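Prolyl-tRNA synthetase (Giardia lamblia ATCC 50803, PDB 3IAL) probably joins L-proline to tRNA(Pro) at the expense of ATP, by way of the prolyl-adenylate that is bound here. Local coordinates at residues B[187-191]-B[240-244]. Sequence-based numbering, arbitrary orientation.
With PR8 (5'-O-[(R)-hydroxy{[(2S)-pyrrolidin-2-ylcarbonyl]oxy}phosphoryl]adenosine), chain H.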
ATOM      1  N   LEU B 187       2.461 -11.709  21.290  1.00 27.90           N
ATOM      2  CA  LEU B 187       3.868 -11.359  21.087  1.00 27.55           C
ATOM      3  C   LEU B 187       4.615 -12.420  20.279  1.00 28.49           C
ATOM      4  O   LEU B 187       5.390 -12.080  19.384  1.00 29.92           O
ATOM      5  CB  LEU B 187       4.569 -11.085  22.417  1.00 26.00           C
ATOM      6  CG  LEU B 187       4.558  -9.633  22.919  1.00 26.65           C
ATOM      7  CD1 LEU B 187       3.191  -8.967  22.831  1.00 25.09           C
ATOM      8  CD2 LEU B 187       5.086  -9.579  24.346  1.00 27.75           C
ATOM      9  N   SER B 188       4.368 -13.695  20.571  1.00 29.77           N
ATOM     10  CA  SER B 188       4.950 -14.789  19.790  1.00 29.62           C
ATOM     11  C   SER B 188       4.487 -14.743  18.337  1.00 29.06           C
ATOM     12  O   SER B 188       5.283 -14.984  17.430  1.00 28.01           O
ATOM     13  CB  SER B 188       4.582 -16.154  20.379  1.00 30.17           C
ATOM     14  OG  SER B 188       5.023 -16.258  21.716  1.00 38.49           O
ATOM     15  N   ASP B 189       3.205 -14.448  18.111  1.00 29.03           N
ATOM     16  CA  ASP B 189       2.689 -14.305  16.739  1.00 30.12           C
ATOM     17  C   ASP B 189       3.417 -13.192  15.993  1.00 29.03           C
ATOM     18  O   ASP B 189       3.761 -13.352  14.826  1.00 30.39           O
ATOM     19  CB  ASP B 189       1.174 -14.041  16.722  1.00 29.60           C
ATOM     20  CG  ASP B 189       0.360 -15.293  16.988  1.00 33.27           C
ATOM     21  OD1 ASP B 189       0.957 -16.387  17.104  1.00 35.92           O
ATOM     22  OD2 ASP B 189      -0.882 -15.188  17.068  1.00 29.46           O
ATOM     23  N   TYR B 190       3.652 -12.072  16.670  1.00 28.91           N
ATOM     24  CA  TYR B 190       4.399 -10.968  16.070  1.00 28.37           C
ATOM     25  C   TYR B 190       5.817 -11.438  15.724  1.00 27.45           C
ATOM     26  O   TYR B 190       6.296 -11.190  14.624  1.00 27.52           O
ATOM     27  CB  TYR B 190       4.501  -9.766  17.018  1.00 29.00           C
ATOM     28  CG  TYR B 190       3.222  -9.013  17.363  1.00 27.13           C
ATOM     29  CD1 TYR B 190       2.232  -8.755  16.423  1.00 29.13           C
ATOM     30  CD2 TYR B 190       3.051  -8.490  18.638  1.00 27.82           C
ATOM     31  CE1 TYR B 190       1.084  -8.025  16.771  1.00 27.16           C
ATOM     32  CE2 TYR B 190       1.929  -7.774  18.982  1.00 27.23           C
ATOM     33  CZ  TYR B 190       0.949  -7.538  18.058  1.00 26.12           C
ATOM     34  OH  TYR B 190      -0.153  -6.806  18.460  1.00 23.60           O
ATOM     35  N   TRP B 191       6.479 -12.120  16.662  1.00 27.13           N
ATOM     36  CA  TRP B 191       7.831 -12.638  16.424  1.00 25.81           C
ATOM     37  C   TRP B 191       7.902 -13.638  15.278  1.00 27.16           C
ATOM     38  O   TRP B 191       8.893 -13.649  14.536  1.00 29.27           O
ATOM     39  CB  TRP B 191       8.444 -13.230  17.702  1.00 25.47           C
ATOM     40  CG  TRP B 191       9.006 -12.161  18.583  1.00 29.61           C
ATOM     41  CD1 TRP B 191       8.522 -11.744  19.782  1.00 30.64           C
ATOM     42  CD2 TRP B 191      10.139 -11.341  18.300  1.00 29.40           C
ATOM     43  NE1 TRP B 191       9.288 -10.718  20.274  1.00 28.88           N
ATOM     44  CE2 TRP B 191      10.292 -10.451  19.382  1.00 28.85           C
ATOM     45  CE3 TRP B 191      11.042 -11.267  17.229  1.00 34.43           C
ATOM     46  CZ2 TRP B 191      11.310  -9.505  19.434  1.00 28.92           C
ATOM     47  CZ3 TRP B 191      12.052 -10.328  17.275  1.00 34.69           C
ATOM     48  CH2 TRP B 191      12.179  -9.456  18.375  1.00 36.12           C
ATOM     49  N   GLY B 240      10.058  -3.422  17.092  1.00 24.12           N
ATOM     50  CA  GLY B 240       9.603  -3.122  18.442  1.00 24.80           C
ATOM     51  C   GLY B 240       8.284  -3.812  18.684  1.00 24.49           C
ATOM     52  O   GLY B 240       7.315  -3.574  17.960  1.00 25.88           O
ATOM     53  N   ILE B 241       8.255  -4.677  19.690  1.00 24.51           N
ATOM     54  CA  ILE B 241       7.097  -5.515  19.980  1.00 26.37           C
ATOM     55  C   ILE B 241       6.753  -5.360  21.469  1.00 26.63           C
ATOM     56  O   ILE B 241       7.552  -5.713  22.334  1.00 29.29           O
ATOM     57  CB  ILE B 241       7.410  -6.989  19.596  1.00 26.86           C
ATOM     58  CG1 ILE B 241       7.410  -7.133  18.074  1.00 25.61           C
ATOM     59  CG2 ILE B 241       6.419  -7.960  20.218  1.00 27.83           C
ATOM     60  CD1 ILE B 241       7.928  -8.468  17.554  1.00 26.31           C
ATOM     61  N   HIS B 242       5.566  -4.832  21.761  1.00 26.43           N
ATOM     62  CA  HIS B 242       5.244  -4.346  23.108  1.00 26.37           C
ATOM     63  C   HIS B 242       3.977  -4.919  23.724  1.00 25.41           C
ATOM     64  O   HIS B 242       2.957  -5.075  23.058  1.00 23.77           O
ATOM     65  CB  HIS B 242       5.131  -2.826  23.069  1.00 25.78           C
ATOM     66  CG  HIS B 242       6.237  -2.172  22.304  1.00 24.54           C
ATOM     67  ND1 HIS B 242       7.474  -1.928  22.856  1.00 27.63           N
ATOM     68  CD2 HIS B 242       6.309  -1.752  21.021  1.00 26.19           C
ATOM     69  CE1 HIS B 242       8.255  -1.375  21.950  1.00 27.80           C
ATOM     70  NE2 HIS B 242       7.575  -1.255  20.827  1.00 26.69           N
ATOM     71  N   ASN B 243       4.061  -5.215  25.018  1.00 26.24           N
ATOM     72  CA  ASN B 243       2.904  -5.571  25.827  1.00 25.40           C
ATOM     73  C   ASN B 243       2.557  -4.326  26.633  1.00 26.12           C
ATOM     74  O   ASN B 243       3.310  -3.925  27.516  1.00 20.92           O
ATOM     75  CB  ASN B 243       3.226  -6.759  26.744  1.00 25.67           C
ATOM     76  CG  ASN B 243       1.979  -7.348  27.412  1.00 27.07           C
ATOM     77  OD1 ASN B 243       1.013  -6.639  27.687  1.00 26.01           O
ATOM     78  ND2 ASN B 243       2.006  -8.650  27.676  1.00 20.19           N
ATOM     79  N   LEU B 244       1.437  -3.697  26.293  1.00 26.62           N
ATOM     80  CA  LEU B 244       1.037  -2.433  26.904  1.00 27.80           C
ATOM     81  C   LEU B 244       0.203  -2.629  28.175  1.00 29.75           C
ATOM     82  O   LEU B 244      -0.156  -1.655  28.847  1.00 28.09           O
ATOM     83  CB  LEU B 244       0.264  -1.596  25.885  1.00 26.55           C
ATOM     84  CG  LEU B 244       1.027  -1.290  24.594  1.00 27.10           C
ATOM     85  CD1 LEU B 244       0.179  -0.392  23.699  1.00 27.54           C
ATOM     86  CD2 LEU B 244       2.374  -0.627  24.901  1.00 24.79           C
TER
HETATM   87  C   PR8 H 601       6.346   1.504  18.432  1.00 41.68           C
HETATM   88  N   PR8 H 601       3.970   1.916  18.284  1.00 37.95           N
HETATM   89  O   PR8 H 601       6.446   2.644  17.975  1.00 39.80           O
HETATM   90  P   PR8 H 601       8.822   1.295  18.376  0.70 54.76           P
HETATM   91  N1  PR8 H 601      13.474   6.294  11.466  0.70 38.84           N
HETATM   92  C2  PR8 H 601      13.234   5.093  10.951  0.70 36.35           C
HETATM   93  N3  PR8 H 601      12.668   4.116  11.664  0.70 36.19           N
HETATM   94  C4  PR8 H 601      12.320   4.304  12.936  0.70 40.17           C
HETATM   95  C5  PR8 H 601      12.566   5.546  13.512  0.70 44.07           C
HETATM   96  C6  PR8 H 601      13.151   6.552  12.748  0.70 44.75           C
HETATM   97  N6  PR8 H 601      13.385   7.751  13.282  0.70 47.85           N
HETATM   98  N7  PR8 H 601      12.139   5.493  14.768  0.70 45.67           N
HETATM   99  C8  PR8 H 601      11.646   4.271  14.982  0.70 49.61           C
HETATM  100  N9  PR8 H 601      11.760   3.534  13.869  0.70 48.94           N
HETATM  101  CA  PR8 H 601       4.963   0.893  18.655  1.00 37.84           C
HETATM  102  CB  PR8 H 601       4.779  -0.272  17.698  1.00 35.99           C
HETATM  103  CD  PR8 H 601       3.012   1.287  17.382  1.00 37.80           C
HETATM  104  CG  PR8 H 601       3.870   0.289  16.595  1.00 35.60           C
HETATM  105  C1' PR8 H 601      11.315   2.109  13.741  0.70 52.31           C
HETATM  106  O10 PR8 H 601       7.382   0.702  18.799  1.00 43.66           O
HETATM  107  O1P PR8 H 601       9.242   2.460  19.197  0.70 56.60           O
HETATM  108  C2' PR8 H 601      12.174   1.140  14.589  0.70 54.66           C
HETATM  109  O2' PR8 H 601      12.416  -0.071  13.856  0.70 47.98           O
HETATM  110  O2P PR8 H 601       9.847   0.073  18.566  0.70 58.29           O
HETATM  111  C3' PR8 H 601      11.256   0.797  15.739  0.70 55.14           C
HETATM  112  O3' PR8 H 601      11.615  -0.467  16.302  0.70 53.41           O
HETATM  113  C4' PR8 H 601       9.972   0.674  14.938  0.70 55.14           C
HETATM  114  O4' PR8 H 601       9.952   1.943  14.247  0.70 53.59           O
HETATM  115  C5' PR8 H 601       8.808   0.501  15.889  0.70 54.00           C
HETATM  116  O5' PR8 H 601       8.752   1.586  16.795  0.70 54.92           O
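Leu187 lays its branched end against the strand: CG meets Ile241 CG2 at 3.7 Å, CD1 comes close to the carbonyl oxygen of His242, and CD2 lies 4.1 Å from Asn243 CB, the two side chains crossing at about a right angle. The Asn243 amide is hydrogen-bonded through ND2 to Tyr222 OH on the neighbouring strand and through OD1 to Gly245 N two residues along. Three residues on from Leu187, Tyr190 brings its CB to 3.7 Å from Ile241 CD1, while the ring passes Ile241 CG2 obliquely and reaches on to a hydrogen bond between OH and Thr269 OG1. Segments 187-191 and 240-244, parts of helix 180-201 and strand 235-245, run nearly antiparallel (172°) with their axes 9.0 Å apart at the closest, the helix packed on one face of the antiparallel sheet of the class II synthetase core; the opposite face holds the prolyl-adenylate. Trp191 closes the apolar patch with its indole: Ile241 CD1 sits over one face, 3.6 Å from the centroid of the five-membered ring, in a CH-pi contact only 12° from the ring normal. With CG1 anti to the carbonyl carbon (chi1 -73°) and the chain extended beyond it, Ile241 sends CD1 between Tyr190 CB and this indole, whose NE1 is hydrogen-bonded to Glu224 OE1. On the other face of the strand Gly240 CA lies 3.2 Å from O2P of the adenylate, and the side chain of His242 points that way, NE2 donating to O10 at 2.8 Å through a bent bond, with a weak second one to O2P, while Ser223 OG hydrogen-bonds ND1 and helps to fix the imidazole.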